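Alginate biosynthesis protein AlgJ (Pseudomonas putida, PDB 4O8V) probably takes part in O-acetylating mannuronate residues of alginate, as an SGNH hydrolase-like acetyltransferase partner of AlgI and AlgF at the inner membrane. Local coordinates at residues Arg46-Gln51 against Lys255-Asp260; Glu107-Lys110 against Gln114-Leu117; Trp123-Ala128 against Asp184-Arg189; Pro249-Leu254 against Ser286-Gln291. All coordinates share one frame; numbering follows the deposited sequence. Where two conformers were deposited one is given.

Interaction 1: Arg46-Gln51 against Lys255-Asp260; sequences RDTLQQ and KYLQSD
L257 meets both L49 and T48 with a single methyl. Its CD2 lies 3.7 Å from CD2 of L49, the two leucine side chains crossing at about a right angle, and 4.1 Å from CG2 of T48, so one branch is shared between two successive residues of segment 46-51. Staggering sets up this division of labour: T48 holds CG2 anti to its backbone N and offers the methyl to L257, while OG1 sits beside that N and bonds within its own helix to the carbonyl O of G44. The hydroxyl is thus satisfied locally, and an apolar surface is left for the neighbouring helix.

The next shell surrounds L257. Near the end of helix 250-257, S259 ties the chain back: its OG donates to Y256 O at 2.7 Å, in the carbonyl plane and on a lone pair. S259 N bonds the same oxygen at 3.0 Å, so two donors grip one carbonyl. S259 OG also bonds F262 N as the N-cap of helix 260-264, whose F262 packs against both L49 and L257. On the helix of L49, R46 NH1 bridges two acceptors, D47 OD1 at 3.1 Å in a salt bridge and Q50 OE1 at 2.7 Å, while D47 OD2 is taken by R300 and S299 near the C-terminus.

L49 also touches L56 of strand 55-61, and W292 of helix 290-297 touches L257. This is helix-helix packing against a parallel sheet, as in the layered alpha/beta architecture of SGNH hydrolases.

Interaction 2: Glu107-Lys110 against Gln114-Leu117; sequences EQAK and QVFL
V115 packs against A109 and K110 with both of its methyls, and the two have different partners. CG1, anti to the carbonyl carbon of its own residue (chi1 -59°), approaches CB of A109 at 3.7 Å and lies 3.8 Å from K110 N, so it rests on backbone as well as side chain. CG2 meets the aliphatic part of K110 instead, 4.0 Å from its CG, the two side chains crossing at about a right angle. Dispersion therefore carries the whole contact between the segments.

Polar bonds shape each side separately. K110 N reaches back to E107 O at 3.2 Å, before the chain reverses. On the other segment the amide of Q114 folds over its own backbone: NE2 donates to F116 O at 3.0 Å, nearly straight at 169°, on a carbonyl lone pair and almost in the amide plane. This brace fixes the loop directly after V115. The charged end of K110 leads away from V115, with NZ bonded to V67 O and in a salt bridge with E70.

Around this reversal, M126 of helix 125-141 touches both A109 and V115, V67 of helix 64-67 reaches V115, and backbone hydrogen bonds join V115 to T124. The loop that leads on to H122, the probable proton acceptor, is thereby moored between three helices, while Q114 and L117 touch D184 of strand 184-193.

Interaction 3: Trp123-Ala128 against Asp184-Arg189; sequences WTPMGA and DNLQKR
L186 and R189 reach P125 through two different torsional routes. In L186, CG stands anti to the backbone N (chi1 173°), which carries CD1 across to the proline ring; R189 instead folds its chain at chi3 (50°), bringing NE up beside the CB corner of the proline. The motif is a capped helix start, with P125 as its first residue, packed against strand 184-193, which forms a two-stranded antiparallel sheet with strand 152-162.

The ring is met along successive carbons. L186 CD1 lies 3.7 Å from P125 CD and equally near CG. The backbone O of Q187 is 3.7 Å from P125 CG, and NE of R189, in the conformer described, is 3.9 Å from P125 CB, the guanidinium lying oblique to it. The charged end of R189 finds its strong partner in E129, one turn further along the helix, so a salt bridge probably reinforces the apolar seat.

P125 is held within the first turn of the helix, which T124 caps. OG1 of T124 accepts from G127 N at 3.0 Å (154°) and also bonds Q114 O, and T124 O receives A128 N at 2.8 Å. The side chain of P125 is about 8 Å from that of H122, which by similarity is the proton acceptor, so this helix start lies near the probable catalytic residues. W123 NE1 bonds Y219 O, beside the probable nucleophile S218, and A128 CB sits 3.5 Å above the indole plane of W123, offset toward its rim.

Interaction 4: Pro249-Leu254 against Ser286-Gln291; sequences PLLPML and SSFDPQ
L254, which lies against the ring of F288, is anchored by its own backbone: its N donates to L250 O at 2.9 Å, and M253 N adds a weak bond to that same oxygen. Two donors, one of them weak, thus share the L250 carbonyl.

From there the leucine covers one face of F288. Its CD1 stands 4.1 Å from the ring centroid, 21° off the normal, a CH-pi contact, while CB presses closer to the far end of the ring, 3.6 Å from CZ. L251, one turn earlier, comes in at the ring edge instead, with CG 4.3 Å from CE2. The face opposite L254 is bordered by OG of S287, 3.6 Å above the ring plane and offset toward the rim. In F288, CG is anti to the carbonyl carbon (chi1 -61°), which sends the ring toward the helix.

Past the next residue, the N-cap D289, helix 290-297 begins. D289 OD1 accepts Q291 N at 3.1 Å from above the carboxylate plane. That helix returns to the same site, since its W292 and L296 touch L254 and its I293 touches F288.

The contact thus joins helix 250-257 to the loop leading into helix 290-297 through an aromatic anchor. Because dispersion and CH-pi forces act between the segments, the fit depends on shape, and the directional bonds lie within each segment.

Overall arrangement
The four contacts form two clusters on opposite sides of the chain's centre. Interactions 1 and 4 have centres about 11 Å apart, share helix 250-257 and touch where Q258 OE1 lies 4.0 Å from F288 CE1; their segments alternate along the chain, so helices 31-51, 250-257 and 290-297 are laced together. Interactions 2 and 3, with centres about 10 Å apart, follow one another in sequence and are joined by hydrogen bonds between the loop 114-117 and T124. Both nest within the loop closed by interaction 1. Centres of the two clusters lie 31 to 33 Å apart, separating helix packing from the surroundings of the probable catalytic residues.

Interaction 1: Arg46-Gln51 against Lys255-Asp260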
# COMPACT_ATOMS: atom_id res chain seq x y z
N ARG A 46 -7.63 0.90 -14.25
CA ARG A 46 -7.11 2.15 -14.80
C ARG A 46 -8.01 2.69 -15.91
O ARG A 46 -8.32 3.89 -15.96
CB ARG A 46 -5.70 1.97 -15.34
CG ARG A 46 -5.11 3.19 -16.02
CD ARG A 46 -4.83 2.93 -17.50
NE ARG A 46 -4.24 4.07 -18.18
CZ ARG A 46 -4.86 4.81 -19.10
NH1 ARG A 46 -6.10 4.51 -19.46
NH2 ARG A 46 -4.24 5.84 -19.66
N ASP A 47 -8.43 1.80 -16.81
CA ASP A 47 -9.24 2.23 -17.95
C ASP A 47 -10.64 2.67 -17.48
O ASP A 47 -11.20 3.65 -17.99
CB ASP A 47 -9.35 1.10 -18.98
CG ASP A 47 -8.05 0.82 -19.71
OD1 ASP A 47 -7.07 1.60 -19.59
OD2 ASP A 47 -8.01 -0.20 -20.42
N THR A 48 -11.20 1.93 -16.53
CA THR A 48 -12.51 2.24 -15.96
C THR A 48 -12.51 3.63 -15.27
O THR A 48 -13.40 4.46 -15.49
CB THR A 48 -12.95 1.17 -14.95
OG1 THR A 48 -13.11 -0.08 -15.63
CG2 THR A 48 -14.25 1.54 -14.26
N LEU A 49 -11.49 3.87 -14.45
CA LEU A 49 -11.33 5.16 -13.79
C LEU A 49 -11.24 6.28 -14.83
O LEU A 49 -11.92 7.30 -14.70
CB LEU A 49 -10.10 5.18 -12.89
CG LEU A 49 -10.23 4.31 -11.62
CD1 LEU A 49 -8.89 4.23 -10.87
CD2 LEU A 49 -11.27 4.88 -10.68
N GLN A 50 -10.41 6.08 -15.85
CA GLN A 50 -10.18 7.12 -16.84
C GLN A 50 -11.49 7.47 -17.55
O GLN A 50 -11.76 8.64 -17.82
CB GLN A 50 -9.11 6.71 -17.85
CG GLN A 50 -8.83 7.76 -18.92
CD GLN A 50 -7.44 7.63 -19.53
OE1 GLN A 50 -7.20 6.76 -20.37
NE2 GLN A 50 -6.53 8.51 -19.13
N GLN A 51 -12.30 6.45 -17.82
CA GLN A 51 -13.57 6.63 -18.51
C GLN A 51 -14.58 7.45 -17.71
O GLN A 51 -15.51 8.03 -18.29
CB GLN A 51 -14.15 5.27 -18.89
CG GLN A 51 -13.46 4.71 -20.11
CD GLN A 51 -13.61 3.21 -20.24
OE1 GLN A 51 -14.47 2.59 -19.60
NE2 GLN A 51 -12.75 2.60 -21.05
N LYS A 255 -14.78 -3.00 -5.10
CA LYS A 255 -15.90 -2.49 -4.32
C LYS A 255 -16.11 -1.00 -4.59
O LYS A 255 -17.24 -0.55 -4.82
CB LYS A 255 -15.67 -2.73 -2.83
CG LYS A 255 -16.75 -2.16 -1.93
CD LYS A 255 -16.62 -2.75 -0.53
CE LYS A 255 -17.31 -1.89 0.51
NZ LYS A 255 -17.10 -2.46 1.87
N TYR A 256 -15.02 -0.25 -4.58
CA TYR A 256 -15.09 1.19 -4.85
C TYR A 256 -15.70 1.50 -6.23
O TYR A 256 -16.55 2.39 -6.35
CB TYR A 256 -13.69 1.82 -4.75
CG TYR A 256 -13.73 3.30 -5.06
CD1 TYR A 256 -14.43 4.17 -4.26
CD2 TYR A 256 -13.07 3.81 -6.17
CE1 TYR A 256 -14.48 5.52 -4.54
CE2 TYR A 256 -13.12 5.15 -6.47
CZ TYR A 256 -13.81 6.00 -5.66
OH TYR A 256 -13.83 7.34 -5.97
N LEU A 257 -15.27 0.78 -7.25
CA LEU A 257 -15.79 1.02 -8.60
C LEU A 257 -17.29 0.76 -8.70
O LEU A 257 -17.96 1.35 -9.53
CB LEU A 257 -15.07 0.15 -9.63
CG LEU A 257 -13.57 0.44 -9.79
CD1 LEU A 257 -12.95 -0.58 -10.73
CD2 LEU A 257 -13.37 1.85 -10.31
N GLN A 258 -17.80 -0.13 -7.86
CA GLN A 258 -19.24 -0.44 -7.87
C GLN A 258 -20.05 0.47 -6.94
O GLN A 258 -21.27 0.36 -6.88
CB GLN A 258 -19.46 -1.91 -7.48
CG GLN A 258 -18.85 -2.90 -8.46
CD GLN A 258 -19.34 -4.33 -8.22
OE1 GLN A 258 -19.61 -4.73 -7.08
NE2 GLN A 258 -19.44 -5.11 -9.29
N SER A 259 -19.36 1.36 -6.23
CA SER A 259 -20.00 2.16 -5.19
C SER A 259 -20.75 3.38 -5.73
O SER A 259 -20.39 3.95 -6.77
CB SER A 259 -18.98 2.63 -4.16
OG SER A 259 -18.18 3.69 -4.68
N ASP A 260 -21.78 3.79 -5.00
CA ASP A 260 -22.48 5.03 -5.29
C ASP A 260 -21.53 6.23 -5.24
O ASP A 260 -21.68 7.16 -6.04
CB ASP A 260 -23.63 5.22 -4.30
CG ASP A 260 -24.84 4.37 -4.65
OD1 ASP A 260 -24.71 3.42 -5.45
OD2 ASP A 260 -25.94 4.66 -4.13

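Interaction 2: Glu107-Lys110 against Gln114-Leu117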
# COMPACT_ATOMS: atom_id res chain seq x y z
N GLU A 107 14.02 4.30 0.91
CA GLU A 107 15.40 3.89 1.19
C GLU A 107 16.25 5.06 1.66
O GLU A 107 17.04 4.93 2.61
CB GLU A 107 16.02 3.25 -0.05
CG GLU A 107 16.21 1.76 0.08
CD GLU A 107 17.31 1.25 -0.83
OE1 GLU A 107 17.52 1.86 -1.91
OE2 GLU A 107 17.97 0.26 -0.47
N GLN A 108 16.12 6.19 0.98
CA GLN A 108 16.82 7.42 1.37
C GLN A 108 16.49 7.73 2.83
O GLN A 108 17.37 8.08 3.63
CB GLN A 108 16.43 8.59 0.45
CG GLN A 108 17.14 9.92 0.71
CD GLN A 108 16.67 11.04 -0.23
OE1 GLN A 108 15.47 11.23 -0.45
NE2 GLN A 108 17.62 11.79 -0.77
N ALA A 109 15.23 7.54 3.18
CA ALA A 109 14.72 7.95 4.50
C ALA A 109 15.14 7.04 5.67
O ALA A 109 14.96 7.41 6.84
CB ALA A 109 13.17 8.03 4.45
N LYS A 110 15.71 5.87 5.40
CA LYS A 110 16.20 5.00 6.48
C LYS A 110 17.23 5.68 7.41
O LYS A 110 17.36 5.30 8.59
CB LYS A 110 16.81 3.71 5.91
CG LYS A 110 15.80 2.80 5.21
CD LYS A 110 16.50 1.68 4.46
CE LYS A 110 17.18 0.70 5.40
NZ LYS A 110 17.94 -0.35 4.66
N GLN A 114 13.37 4.40 11.46
CA GLN A 114 12.69 3.27 10.85
C GLN A 114 11.60 3.75 9.89
O GLN A 114 10.76 4.57 10.27
CB GLN A 114 12.08 2.37 11.92
CG GLN A 114 13.16 1.57 12.66
CD GLN A 114 12.58 0.60 13.67
OE1 GLN A 114 13.13 0.45 14.76
NE2 GLN A 114 11.51 -0.10 13.30
N VAL A 115 11.62 3.22 8.67
CA VAL A 115 10.55 3.52 7.71
C VAL A 115 9.54 2.36 7.67
O VAL A 115 8.44 2.52 7.17
CB VAL A 115 11.13 3.84 6.30
CG1 VAL A 115 12.09 5.07 6.36
CG2 VAL A 115 11.82 2.65 5.67
N PHE A 116 9.91 1.20 8.24
CA PHE A 116 8.96 0.14 8.60
C PHE A 116 9.15 -0.22 10.08
O PHE A 116 10.24 -0.02 10.63
CB PHE A 116 9.17 -1.16 7.79
CG PHE A 116 8.67 -1.09 6.37
CD1 PHE A 116 9.44 -0.49 5.38
CD2 PHE A 116 7.46 -1.70 6.02
CE1 PHE A 116 9.00 -0.44 4.08
CE2 PHE A 116 7.02 -1.66 4.72
CZ PHE A 116 7.78 -1.03 3.74
N LEU A 117 8.10 -0.76 10.69
CA LEU A 117 8.18 -1.27 12.07
C LEU A 117 9.02 -2.54 12.11
O LEU A 117 9.04 -3.30 11.15
CB LEU A 117 6.78 -1.55 12.62
CG LEU A 117 5.87 -0.34 12.83
CD1 LEU A 117 4.43 -0.78 12.86
CD2 LEU A 117 6.20 0.33 14.11

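Interaction 3: Trp123-Ala128 against Asp184-Arg189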
# COMPACT_ATOMS: atom_id res chain seq x y z
N TRP A 123 4.54 0.08 7.19
CA TRP A 123 5.37 1.25 7.35
C TRP A 123 5.06 1.96 8.67
O TRP A 123 3.96 1.88 9.21
CB TRP A 123 5.19 2.22 6.18
CG TRP A 123 3.76 2.48 5.73
CD1 TRP A 123 2.61 2.43 6.48
CD2 TRP A 123 3.37 2.89 4.41
NE1 TRP A 123 1.52 2.77 5.69
CE2 TRP A 123 1.96 3.05 4.42
CE3 TRP A 123 4.07 3.12 3.22
CZ2 TRP A 123 1.23 3.44 3.27
CZ3 TRP A 123 3.34 3.51 2.08
CH2 TRP A 123 1.94 3.65 2.12
N THR A 124 6.08 2.63 9.20
CA THR A 124 5.92 3.57 10.29
C THR A 124 5.24 4.84 9.80
O THR A 124 5.17 5.09 8.59
CB THR A 124 7.29 3.99 10.89
OG1 THR A 124 8.03 4.73 9.91
CG2 THR A 124 8.10 2.75 11.38
N PRO A 125 4.74 5.66 10.73
CA PRO A 125 4.16 6.92 10.30
C PRO A 125 5.13 7.78 9.49
O PRO A 125 4.72 8.42 8.51
CB PRO A 125 3.79 7.60 11.60
CG PRO A 125 3.55 6.46 12.54
CD PRO A 125 4.52 5.42 12.17
N MSE A 126 6.41 7.81 9.88
CA MSE A 126 7.38 8.53 9.07
C MSE A 126 7.54 7.90 7.69
O MSE A 126 7.67 8.63 6.69
CB MSE A 126 8.74 8.59 9.79
CG MSE A 126 9.74 9.48 9.09
SE MSE A 126 10.95 8.48 7.89
CE MSE A 126 12.14 7.68 9.23
N GLY A 127 7.51 6.57 7.62
CA GLY A 127 7.64 5.88 6.35
C GLY A 127 6.48 6.20 5.42
O GLY A 127 6.65 6.44 4.22
N ALA A 128 5.28 6.19 5.98
CA ALA A 128 4.08 6.49 5.18
C ALA A 128 4.11 7.96 4.71
O ALA A 128 3.65 8.30 3.63
CB ALA A 128 2.82 6.18 5.99
N ASP A 184 7.59 -2.81 19.25
CA ASP A 184 7.98 -1.55 18.63
C ASP A 184 7.55 -0.38 19.50
O ASP A 184 6.78 -0.55 20.44
CB ASP A 184 7.32 -1.38 17.24
CG ASP A 184 8.06 -2.12 16.14
OD1 ASP A 184 9.03 -1.56 15.57
OD2 ASP A 184 7.65 -3.25 15.82
N ASN A 185 8.05 0.81 19.17
CA ASN A 185 7.49 2.05 19.69
C ASN A 185 6.75 2.72 18.56
O ASN A 185 7.17 2.63 17.41
CB ASN A 185 8.58 2.96 20.25
CG ASN A 185 9.01 2.56 21.65
OD1 ASN A 185 8.22 2.01 22.42
ND2 ASN A 185 10.25 2.87 22.00
N LEU A 186 5.63 3.36 18.90
CA LEU A 186 4.79 4.01 17.89
C LEU A 186 4.38 5.41 18.30
O LEU A 186 3.81 5.63 19.37
CB LEU A 186 3.53 3.15 17.63
CG LEU A 186 2.51 3.86 16.72
CD1 LEU A 186 3.09 4.00 15.29
CD2 LEU A 186 1.16 3.10 16.72
N GLN A 187 4.70 6.38 17.44
CA GLN A 187 4.32 7.76 17.69
C GLN A 187 2.94 8.05 17.10
O GLN A 187 2.67 7.76 15.94
CB GLN A 187 5.34 8.74 17.09
CG GLN A 187 5.03 10.18 17.45
CD GLN A 187 6.00 11.16 16.83
OE1 GLN A 187 6.13 11.25 15.61
NE2 GLN A 187 6.69 11.92 17.68
N LYS A 188 2.05 8.58 17.93
CA LYS A 188 0.74 9.00 17.44
C LYS A 188 0.91 10.21 16.53
O LYS A 188 1.60 11.16 16.89
CB LYS A 188 -0.19 9.35 18.61
CG LYS A 188 -1.62 9.64 18.17
CD LYS A 188 -2.46 10.19 19.31
CE LYS A 188 -3.83 10.63 18.82
NZ LYS A 188 -4.46 9.59 17.96
N ARG A 189 0.28 10.21 15.35
CA ARG A 189 0.30 11.41 14.52
C ARG A 189 -1.04 11.61 13.86
O ARG A 189 -1.57 10.71 13.20
CB ARG A 189 1.42 11.33 13.47
CG ARG A 189 2.73 11.95 13.97
CD ARG A 189 3.95 11.43 13.22
NE ARG A 189 3.78 11.51 11.77
CZ ARG A 189 4.09 12.56 11.03
NH1 ARG A 189 4.60 13.66 11.58
NH2 ARG A 189 3.90 12.51 9.72

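Interaction 4: Pro249-Leu254 against Ser286-Gln291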
# COMPACT_ATOMS: atom_id res chain seq x y z
N PRO A 249 -5.39 -5.70 -1.76
CA PRO A 249 -5.50 -4.39 -2.43
C PRO A 249 -6.54 -4.34 -3.55
O PRO A 249 -7.00 -3.23 -3.88
CB PRO A 249 -4.09 -4.20 -3.00
CG PRO A 249 -3.62 -5.59 -3.28
CD PRO A 249 -4.15 -6.42 -2.13
N LEU A 250 -6.93 -5.49 -4.10
CA LEU A 250 -7.82 -5.49 -5.28
C LEU A 250 -9.31 -5.42 -4.91
O LEU A 250 -10.06 -4.61 -5.48
CB LEU A 250 -7.57 -6.74 -6.15
CG LEU A 250 -8.49 -6.82 -7.38
CD1 LEU A 250 -8.24 -5.64 -8.33
CD2 LEU A 250 -8.29 -8.15 -8.10
N LEU A 251 -9.75 -6.26 -3.97
CA LEU A 251 -11.17 -6.30 -3.59
C LEU A 251 -11.71 -4.93 -3.14
O LEU A 251 -12.82 -4.55 -3.53
CB LEU A 251 -11.41 -7.36 -2.50
CG LEU A 251 -11.92 -8.72 -2.99
CD1 LEU A 251 -11.06 -9.24 -4.12
CD2 LEU A 251 -11.96 -9.74 -1.86
N PRO A 252 -10.95 -4.18 -2.31
CA PRO A 252 -11.48 -2.84 -2.02
C PRO A 252 -11.56 -1.94 -3.24
O PRO A 252 -12.46 -1.09 -3.27
CB PRO A 252 -10.46 -2.27 -1.01
CG PRO A 252 -9.85 -3.46 -0.38
CD PRO A 252 -9.76 -4.48 -1.51
N MSE A 253 -10.68 -2.10 -4.23
CA MSE A 253 -10.80 -1.29 -5.45
C MSE A 253 -12.03 -1.68 -6.25
O MSE A 253 -12.75 -0.81 -6.75
CB MSE A 253 -9.55 -1.39 -6.32
CG MSE A 253 -9.69 -0.67 -7.65
SE MSE A 253 -10.08 1.26 -7.49
CE MSE A 253 -8.27 1.75 -7.10
N LEU A 254 -12.29 -2.99 -6.38
CA LEU A 254 -13.49 -3.40 -7.14
C LEU A 254 -14.77 -2.93 -6.43
O LEU A 254 -15.75 -2.50 -7.09
CB LEU A 254 -13.50 -4.91 -7.35
CG LEU A 254 -12.22 -5.47 -8.00
CD1 LEU A 254 -12.28 -7.00 -8.08
CD2 LEU A 254 -12.03 -4.86 -9.38
N SER A 286 -15.05 -14.55 -6.46
CA SER A 286 -16.26 -15.36 -6.56
C SER A 286 -17.53 -14.53 -6.37
O SER A 286 -18.60 -14.93 -6.83
CB SER A 286 -16.24 -16.50 -5.54
OG SER A 286 -16.23 -15.99 -4.22
N SER A 287 -17.42 -13.39 -5.69
CA SER A 287 -18.60 -12.57 -5.41
C SER A 287 -18.91 -11.57 -6.52
O SER A 287 -19.93 -10.88 -6.48
CB SER A 287 -18.45 -11.82 -4.09
OG SER A 287 -17.48 -10.80 -4.19
N PHE A 288 -18.04 -11.49 -7.53
CA PHE A 288 -18.29 -10.56 -8.63
C PHE A 288 -18.89 -11.23 -9.86
O PHE A 288 -18.66 -12.40 -10.13
CB PHE A 288 -17.00 -9.84 -9.00
CG PHE A 288 -16.43 -9.04 -7.87
CD1 PHE A 288 -16.92 -7.77 -7.59
CD2 PHE A 288 -15.43 -9.57 -7.06
CE1 PHE A 288 -16.39 -7.04 -6.54
CE2 PHE A 288 -14.91 -8.83 -6.01
CZ PHE A 288 -15.40 -7.56 -5.75
N ASP A 289 -19.70 -10.46 -10.58
CA ASP A 289 -20.31 -10.93 -11.83
C ASP A 289 -19.20 -11.23 -12.85
O ASP A 289 -18.38 -10.36 -13.15
CB ASP A 289 -21.26 -9.84 -12.37
CG ASP A 289 -22.07 -10.30 -13.57
OD1 ASP A 289 -21.75 -11.36 -14.14
OD2 ASP A 289 -23.03 -9.59 -13.95
N PRO A 290 -19.16 -12.46 -13.40
CA PRO A 290 -18.10 -12.74 -14.37
C PRO A 290 -18.12 -11.79 -15.59
O PRO A 290 -17.07 -11.49 -16.15
CB PRO A 290 -18.38 -14.18 -14.80
CG PRO A 290 -19.83 -14.41 -14.44
CD PRO A 290 -20.02 -13.64 -13.18
N GLN A 291 -19.30 -11.31 -15.96
CA GLN A 291 -19.40 -10.37 -17.07
C GLN A 291 -18.62 -9.10 -16.78
O GLN A 291 -17.99 -8.52 -17.67
CB GLN A 291 -20.86 -10.04 -17.37
CG GLN A 291 -21.57 -11.13 -18.06
CD GLN A 291 -22.73 -10.61 -18.88
OE1 GLN A 291 -23.13 -9.46 -18.75
NE2 GLN A 291 -23.25 -11.46 -19.75